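Local coordinates for glycoprotein E (Human herpesvirus 1, PDB 2GIY), which serves, together with glycoprotein I, as a viral receptor for the Fc part of host IgG and promotes cell-to-cell spread of the virus, at residues Glu62-Glu67 with Asn172-Pro178; Leu52-Val56 with Gly144-Cys148. The contacts are given in a common frame with arbitrary orientation. Residues are numbered along the deposited sequence.

Contact 1 of 2, residues Glu62-Glu67 with Asn172-Pro178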
ATOM      1  N   GLU A  62      -1.110   2.901  23.807  1.00 17.75           N
ATOM      2  CA  GLU A  62      -0.881   2.578  22.410  1.00 18.68           C
ATOM      3  C   GLU A  62      -0.097   3.701  21.754  1.00 17.68           C
ATOM      4  O   GLU A  62      -0.078   4.830  22.248  1.00 17.78           O
ATOM      5  CB  GLU A  62      -2.216   2.395  21.690  1.00 22.52           C
ATOM      6  CG  GLU A  62      -3.196   3.530  21.926  1.00 27.77           C
ATOM      7  CD  GLU A  62      -4.520   3.306  21.225  1.00 30.38           C
ATOM      8  OE1 GLU A  62      -5.128   2.234  21.431  1.00 30.41           O
ATOM      9  OE2 GLU A  62      -4.950   4.206  20.470  1.00 32.60           O
ATOM     10  N   MET A  63       0.559   3.381  20.645  1.00 15.80           N
ATOM     11  CA  MET A  63       1.323   4.374  19.909  1.00 14.33           C
ATOM     12  C   MET A  63       0.422   4.882  18.801  1.00 15.04           C
ATOM     13  O   MET A  63      -0.365   4.123  18.245  1.00 15.63           O
ATOM     14  CB  MET A  63       2.584   3.747  19.307  1.00 13.96           C
ATOM     15  CG  MET A  63       3.661   3.419  20.331  1.00 16.95           C
ATOM     16  SD  MET A  63       4.255   4.913  21.150  1.00 17.58           S
ATOM     17  CE  MET A  63       5.012   5.749  19.781  1.00 17.32           C
ATOM     18  N   ARG A  64       0.525   6.165  18.487  1.00 14.75           N
ATOM     19  CA  ARG A  64      -0.288   6.734  17.429  1.00 15.76           C
ATOM     20  C   ARG A  64       0.596   7.330  16.346  1.00 15.33           C
ATOM     21  O   ARG A  64       1.443   8.177  16.621  1.00 14.21           O
ATOM     22  CB  ARG A  64      -1.229   7.789  18.004  1.00 19.35           C
ATOM     23  CG  ARG A  64      -2.117   7.219  19.092  1.00 22.16           C
ATOM     24  CD  ARG A  64      -3.318   8.083  19.375  1.00 26.96           C
ATOM     25  NE  ARG A  64      -4.157   7.475  20.406  1.00 32.29           N
ATOM     26  CZ  ARG A  64      -5.376   7.895  20.724  1.00 34.81           C
ATOM     27  NH1 ARG A  64      -5.906   8.932  20.090  1.00 35.89           N
ATOM     28  NH2 ARG A  64      -6.062   7.280  21.679  1.00 36.78           N
ATOM     29  N   ILE A  65       0.402   6.863  15.117  1.00 13.31           N
ATOM     30  CA  ILE A  65       1.171   7.337  13.975  1.00 13.36           C
ATOM     31  C   ILE A  65       0.352   8.391  13.232  1.00 14.09           C
ATOM     32  O   ILE A  65      -0.742   8.101  12.752  1.00 14.57           O
ATOM     33  CB  ILE A  65       1.505   6.160  13.004  1.00 13.53           C
ATOM     34  CG1 ILE A  65       2.359   5.112  13.728  1.00 14.99           C
ATOM     35  CG2 ILE A  65       2.245   6.683  11.775  1.00 14.59           C
ATOM     36  CD1 ILE A  65       2.512   3.797  12.974  1.00 12.26           C
ATOM     37  N   TYR A  66       0.870   9.615  13.167  1.00 13.44           N
ATOM     38  CA  TYR A  66       0.187  10.698  12.470  1.00 14.41           C
ATOM     39  C   TYR A  66       0.595  10.615  10.993  1.00 14.22           C
ATOM     40  O   TYR A  66       1.576  11.227  10.580  1.00 13.83           O
ATOM     41  CB  TYR A  66       0.610  12.056  13.046  1.00 14.38           C
ATOM     42  CG  TYR A  66       0.102  12.379  14.448  1.00 14.23           C
ATOM     43  CD1 TYR A  66      -0.597  11.439  15.210  1.00 14.02           C
ATOM     44  CD2 TYR A  66       0.337  13.633  15.010  1.00 14.05           C
ATOM     45  CE1 TYR A  66      -1.052  11.751  16.509  1.00 15.33           C
ATOM     46  CE2 TYR A  66      -0.108  13.952  16.295  1.00 13.61           C
ATOM     47  CZ  TYR A  66      -0.797  13.014  17.035  1.00 15.26           C
ATOM     48  OH  TYR A  66      -1.223  13.350  18.304  1.00 18.42           O
ATOM     49  N   GLU A  67      -0.166   9.869  10.196  1.00 16.19           N
ATOM     50  CA  GLU A  67       0.169   9.693   8.785  1.00 16.09           C
ATOM     51  C   GLU A  67       0.428  10.967   7.982  1.00 15.90           C
ATOM     52  O   GLU A  67       1.429  11.053   7.270  1.00 14.97           O
ATOM     53  CB  GLU A  67      -0.908   8.857   8.085  1.00 18.47           C
ATOM     54  CG  GLU A  67      -0.647   8.656   6.595  1.00 21.04           C
ATOM     55  CD  GLU A  67      -1.584   7.643   5.973  1.00 25.76           C
ATOM     56  OE1 GLU A  67      -2.788   7.680   6.290  1.00 28.00           O
ATOM     57  OE2 GLU A  67      -1.118   6.816   5.160  1.00 27.98           O
ATOM     58  N   ASN A 172       0.204  -1.732  21.076  1.00 16.32           N
ATOM     59  CA  ASN A 172      -0.435  -1.653  19.772  1.00 19.41           C
ATOM     60  C   ASN A 172      -0.182  -0.298  19.121  1.00 19.11           C
ATOM     61  O   ASN A 172      -0.211   0.732  19.793  1.00 18.87           O
ATOM     62  CB  ASN A 172      -1.943  -1.860  19.922  1.00 23.38           C
ATOM     63  CG  ASN A 172      -2.667  -1.869  18.593  1.00 27.56           C
ATOM     64  OD1 ASN A 172      -1.935  -2.153  17.521  1.00 30.37           O
ATOM     65  ND2 ASN A 172      -3.873  -1.637  18.531  1.00 32.64           N
ATOM     66  N   ALA A 173       0.067  -0.306  17.814  1.00 18.20           N
ATOM     67  CA  ALA A 173       0.289   0.925  17.064  1.00 18.33           C
ATOM     68  C   ALA A 173      -0.949   1.188  16.212  1.00 19.25           C
ATOM     69  O   ALA A 173      -1.421   0.300  15.503  1.00 19.87           O
ATOM     70  CB  ALA A 173       1.521   0.791  16.169  1.00 20.72           C
ATOM     71  N   VAL A 174      -1.482   2.400  16.296  1.00 17.56           N
ATOM     72  CA  VAL A 174      -2.660   2.760  15.520  1.00 18.24           C
ATOM     73  C   VAL A 174      -2.334   3.906  14.573  1.00 17.51           C
ATOM     74  O   VAL A 174      -1.691   4.885  14.958  1.00 16.73           O
ATOM     75  CB  VAL A 174      -3.832   3.180  16.434  1.00 19.05           C
ATOM     76  CG1 VAL A 174      -4.226   2.016  17.338  1.00 19.64           C
ATOM     77  CG2 VAL A 174      -3.439   4.383  17.264  1.00 22.00           C
ATOM     78  N   VAL A 175      -2.774   3.777  13.326  1.00 17.58           N
ATOM     79  CA  VAL A 175      -2.522   4.812  12.338  1.00 18.23           C
ATOM     80  C   VAL A 175      -3.649   5.835  12.363  1.00 20.14           C
ATOM     81  O   VAL A 175      -4.800   5.504  12.080  1.00 22.16           O
ATOM     82  CB  VAL A 175      -2.413   4.214  10.909  1.00 17.99           C
ATOM     83  CG1 VAL A 175      -2.062   5.307   9.908  1.00 19.45           C
ATOM     84  CG2 VAL A 175      -1.364   3.110  10.885  1.00 18.64           C
ATOM     85  N   GLU A 176      -3.316   7.072  12.728  1.00 20.92           N
ATOM     86  CA  GLU A 176      -4.293   8.154  12.763  1.00 23.76           C
ATOM     87  C   GLU A 176      -4.323   8.751  11.363  1.00 23.99           C
ATOM     88  O   GLU A 176      -3.358   9.371  10.915  1.00 22.26           O
ATOM     89  CB  GLU A 176      -3.887   9.222  13.782  1.00 25.51           C
ATOM     90  CG  GLU A 176      -3.967   8.771  15.233  1.00 28.69           C
ATOM     91  CD  GLU A 176      -5.353   8.281  15.618  1.00 31.37           C
ATOM     92  OE1 GLU A 176      -6.344   8.967  15.284  1.00 31.86           O
ATOM     93  OE2 GLU A 176      -5.451   7.215  16.262  1.00 33.47           O
ATOM     94  N   GLN A 177      -5.442   8.562  10.678  1.00 26.76           N
ATOM     95  CA  GLN A 177      -5.580   9.040   9.313  1.00 28.77           C
ATOM     96  C   GLN A 177      -6.738  10.007   9.118  1.00 29.43           C
ATOM     97  O   GLN A 177      -7.697  10.013   9.891  1.00 29.40           O
ATOM     98  CB  GLN A 177      -5.760   7.830   8.392  1.00 31.50           C
ATOM     99  CG  GLN A 177      -6.952   6.960   8.780  1.00 35.44           C
ATOM    100  CD  GLN A 177      -6.679   5.471   8.646  1.00 37.20           C
ATOM    101  OE1 GLN A 177      -6.333   4.981   7.572  1.00 37.87           O
ATOM    102  NE2 GLN A 177      -6.842   4.740   9.744  1.00 39.03           N
ATOM    103  N   PRO A 178      -6.653  10.860   8.085  1.00 29.81           N
ATOM    104  CA  PRO A 178      -7.748  11.802   7.848  1.00 29.86           C
ATOM    105  C   PRO A 178      -8.950  10.973   7.406  1.00 28.87           C
ATOM    106  O   PRO A 178      -8.816   9.766   7.197  1.00 27.36           O
ATOM    107  CB  PRO A 178      -7.197  12.693   6.738  1.00 30.89           C
ATOM    108  CG  PRO A 178      -6.301  11.765   5.979  1.00 31.12           C
ATOM    109  CD  PRO A 178      -5.587  11.024   7.081  1.00 29.82           C
TER
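Val-174 lies against the aliphatic part of Arg-64, its CG2 3.6 Å from Arg-64 CG and 3.5 Å from Glu-62 OE2. Beside this methyl the two charged ends meet, Arg-64 NE and Glu-62 OE2 forming a salt bridge of 3.4 Å. Glu-176 OE2 adds charge only, 4.2 Å from Arg-64 NH1 and well off the guanidinium plane. Underneath, two parallel strands run in register, Met-63 facing Ala-173 and Tyr-66 facing Glu-176. Alternate residues of 62-67 bond to both neighbours of their partners: Met-63 N to Asn-172 O (2.9 Å), Val-174 N to Met-63 O (2.8 Å), Ile-65 N to Val-174 O (2.9 Å) and Glu-176 N to Ile-65 O (2.8 Å). A weak bond, Glu-67 N to Glu-176 O at 3.3 Å, closes the ladder where Tyr-66 centres an inverse gamma turn. On the other face, Ile-65 CD1 is 4.5 Å from both Ala-173 CB and Val-175 CG2. Beyond the strand end, Glu-67 makes a salt bridge to Arg-14 of the second subunit. Strand 63-66 is the middle of a small parallel sheet, strand 87-88 on its other edge, whose Met-63, Ile-65 and Ala-173 face packs on strands 144-152 and 155-165 of the Ig V-like domain's large sheet.

Contact 2 of 2, residues Leu52-Val56 with Gly144-Cys148; sequences LRFDV and GLYLC
Build two extended strands, antiparallel at 158° with axes 4.7 Å apart, and pair Leu-52 with Leu-147, Arg-53 with Tyr-146 and Phe-54 with Leu-145. The outer pairs are hydrogen-bonded: Leu-52 N to Leu-147 O 2.8 Å, Leu-147 N to Leu-52 O 2.9 Å, Phe-54 N to Leu-145 O 2.8 Å, Leu-145 N to Phe-54 O 3.1 Å. The middle pair is non-hydrogen-bonded, with CA atoms 4.6 Å apart. On its face Arg-53 (chi1 t) lays CG over the Tyr-146 ring (chi1 m), 4.2 Å from the centroid, a CH-pi contact; the Tyr-146 hydroxyl bonds to His-142 O. The other face is greasy. Phe-54, chi1 m, swings its ring along the strands until CE2 comes 4.1 Å from Leu-147 CD1, while its CB sits 4.2 Å from Leu-145 CB. Gly-144, lacking a side chain, makes room for Phe-54 O, with which a beta carbon would clash. Past the paired strand, Val-56 (chi1 t) points toward 144-148 and packs alongside, CG2 3.6 Å from Leu-145 N, 3.8 Å from Gly-144 CA and 4.1 Å from Leu-145 CB. Strand 144-152 is sandwiched between 45-54 and 155-165 in the sheet, a central antiparallel pairing as expected of an Ig V-like domain.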
ATOM      1  N   LEU A  52      13.028   4.638  10.601  1.00 10.56           N
ATOM      2  CA  LEU A  52      12.849   5.540  11.731  1.00 10.92           C
ATOM      3  C   LEU A  52      12.491   4.671  12.931  1.00 11.46           C
ATOM      4  O   LEU A  52      11.787   3.671  12.786  1.00 12.37           O
ATOM      5  CB  LEU A  52      11.717   6.532  11.447  1.00  9.93           C
ATOM      6  CG  LEU A  52      11.878   7.379  10.184  1.00 10.82           C
ATOM      7  CD1 LEU A  52      10.637   8.254  10.000  1.00 12.12           C
ATOM      8  CD2 LEU A  52      13.140   8.235  10.290  1.00 10.05           C
ATOM      9  N   ARG A  53      12.990   5.043  14.106  1.00 11.44           N
ATOM     10  CA  ARG A  53      12.743   4.299  15.339  1.00 11.82           C
ATOM     11  C   ARG A  53      12.092   5.233  16.364  1.00 10.35           C
ATOM     12  O   ARG A  53      12.557   6.351  16.581  1.00 11.90           O
ATOM     13  CB  ARG A  53      14.076   3.764  15.889  1.00 14.42           C
ATOM     14  CG  ARG A  53      13.977   2.914  17.151  1.00 18.01           C
ATOM     15  CD  ARG A  53      15.369   2.531  17.667  1.00 18.81           C
ATOM     16  NE  ARG A  53      16.182   3.720  17.920  1.00 20.81           N
ATOM     17  CZ  ARG A  53      17.418   3.712  18.417  1.00 24.98           C
ATOM     18  NH1 ARG A  53      18.014   2.567  18.728  1.00 19.64           N
ATOM     19  NH2 ARG A  53      18.061   4.862  18.600  1.00 25.20           N
ATOM     20  N   PHE A  54      11.020   4.772  16.996  1.00  9.87           N
ATOM     21  CA  PHE A  54      10.324   5.585  17.985  1.00  9.75           C
ATOM     22  C   PHE A  54      10.241   4.902  19.337  1.00 10.89           C
ATOM     23  O   PHE A  54       9.905   3.717  19.436  1.00  9.57           O
ATOM     24  CB  PHE A  54       8.909   5.911  17.497  1.00  9.77           C
ATOM     25  CG  PHE A  54       8.876   6.808  16.289  1.00 10.18           C
ATOM     26  CD1 PHE A  54       8.888   8.193  16.433  1.00 13.03           C
ATOM     27  CD2 PHE A  54       8.850   6.268  15.009  1.00  9.76           C
ATOM     28  CE1 PHE A  54       8.876   9.030  15.313  1.00 11.69           C
ATOM     29  CE2 PHE A  54       8.838   7.091  13.883  1.00 11.43           C
ATOM     30  CZ  PHE A  54       8.852   8.480  14.036  1.00 10.46           C
ATOM     31  N   ASP A  55      10.561   5.661  20.377  1.00  8.90           N
ATOM     32  CA  ASP A  55      10.495   5.164  21.744  1.00 10.78           C
ATOM     33  C   ASP A  55       9.031   4.888  22.086  1.00 10.65           C
ATOM     34  O   ASP A  55       8.140   5.661  21.713  1.00 11.67           O
ATOM     35  CB  ASP A  55      11.060   6.216  22.703  1.00 10.61           C
ATOM     36  CG  ASP A  55      10.869   5.843  24.163  1.00 12.93           C
ATOM     37  OD1 ASP A  55      11.589   4.953  24.655  1.00 11.92           O
ATOM     38  OD2 ASP A  55       9.989   6.444  24.818  1.00 12.33           O
ATOM     39  N   VAL A  56       8.787   3.780  22.781  1.00 11.11           N
ATOM     40  CA  VAL A  56       7.438   3.407  23.195  1.00 10.94           C
ATOM     41  C   VAL A  56       7.414   3.337  24.722  1.00 10.83           C
ATOM     42  O   VAL A  56       7.789   2.327  25.316  1.00 10.59           O
ATOM     43  CB  VAL A  56       7.018   2.034  22.603  1.00 10.94           C
ATOM     44  CG1 VAL A  56       5.603   1.665  23.072  1.00 10.90           C
ATOM     45  CG2 VAL A  56       7.047   2.098  21.080  1.00 11.60           C
ATOM     46  N   GLY A 144      10.520  -1.192  20.171  1.00  9.32           N
ATOM     47  CA  GLY A 144      10.012   0.111  19.793  1.00 10.26           C
ATOM     48  C   GLY A 144       9.177   0.063  18.533  1.00 10.67           C
ATOM     49  O   GLY A 144       8.890  -1.014  18.003  1.00 11.10           O
ATOM     50  N   LEU A 145       8.777   1.236  18.058  1.00  9.12           N
ATOM     51  CA  LEU A 145       7.984   1.323  16.845  1.00  9.80           C
ATOM     52  C   LEU A 145       8.900   1.753  15.711  1.00 10.79           C
ATOM     53  O   LEU A 145       9.505   2.828  15.761  1.00  9.77           O
ATOM     54  CB  LEU A 145       6.851   2.335  17.017  1.00 11.22           C
ATOM     55  CG  LEU A 145       6.044   2.659  15.757  1.00 10.27           C
ATOM     56  CD1 LEU A 145       5.401   1.391  15.211  1.00 11.30           C
ATOM     57  CD2 LEU A 145       4.982   3.701  16.084  1.00 10.81           C
ATOM     58  N   TYR A 146       9.004   0.902  14.696  1.00 11.11           N
ATOM     59  CA  TYR A 146       9.848   1.186  13.544  1.00 10.29           C
ATOM     60  C   TYR A 146       9.016   1.505  12.311  1.00 11.16           C
ATOM     61  O   TYR A 146       8.009   0.853  12.044  1.00 11.51           O
ATOM     62  CB  TYR A 146      10.746  -0.019  13.233  1.00  9.45           C
ATOM     63  CG  TYR A 146      11.782  -0.322  14.292  1.00  8.87           C
ATOM     64  CD1 TYR A 146      11.409  -0.829  15.539  1.00 10.30           C
ATOM     65  CD2 TYR A 146      13.135  -0.081  14.056  1.00  9.23           C
ATOM     66  CE1 TYR A 146      12.360  -1.086  16.527  1.00  9.28           C
ATOM     67  CE2 TYR A 146      14.094  -0.336  15.040  1.00 11.36           C
ATOM     68  CZ  TYR A 146      13.697  -0.838  16.269  1.00 10.14           C
ATOM     69  OH  TYR A 146      14.641  -1.100  17.233  1.00 10.81           O
ATOM     70  N   LEU A 147       9.445   2.518  11.568  1.00 11.00           N
ATOM     71  CA  LEU A 147       8.778   2.903  10.335  1.00 10.77           C
ATOM     72  C   LEU A 147       9.798   2.843   9.205  1.00 11.63           C
ATOM     73  O   LEU A 147      10.946   3.270   9.362  1.00 10.90           O
ATOM     74  CB  LEU A 147       8.219   4.332  10.423  1.00 10.54           C
ATOM     75  CG  LEU A 147       6.754   4.493  10.855  1.00 11.79           C
ATOM     76  CD1 LEU A 147       6.579   4.027  12.292  1.00 13.59           C
ATOM     77  CD2 LEU A 147       6.333   5.955  10.709  1.00 12.26           C
ATOM     78  N   CYS A 148       9.382   2.288   8.079  1.00 10.20           N
ATOM     79  CA  CYS A 148      10.236   2.214   6.909  1.00 11.72           C
ATOM     80  C   CYS A 148       9.562   3.145   5.914  1.00 11.82           C
ATOM     81  O   CYS A 148       8.399   2.943   5.563  1.00 11.46           O
ATOM     82  CB  CYS A 148      10.294   0.788   6.358  1.00 11.31           C
ATOM     83  SG  CYS A 148      11.401   0.641   4.925  1.00 15.03           S
TER

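Overall arrangement
Contacts 1 and 2 lie face to face, their centres 12 Å apart, as neighbouring layers of the C-terminal domain of the gE ectodomain. Met-63 and Ile-65 bridge them: Met-63 CG is 3.7 Å from Val-56 CG2, Met-63 CE is 3.7 Å from Asp-55 O, and Ile-65 CG1 is 3.8 Å from Leu-145 CD2. Strand 45-54 is followed directly in the chain by 63-66, so the polypeptide leaves the large sheet of contact 2 and turns into the small parallel sheet of contact 1; the later segments, 144-148 and 172-178, come in the same order, with strand 155-165 between them. Contact 2 and the 62-67 half of contact 1 fall in the Fc-binding region, whereas 172-178 follows it.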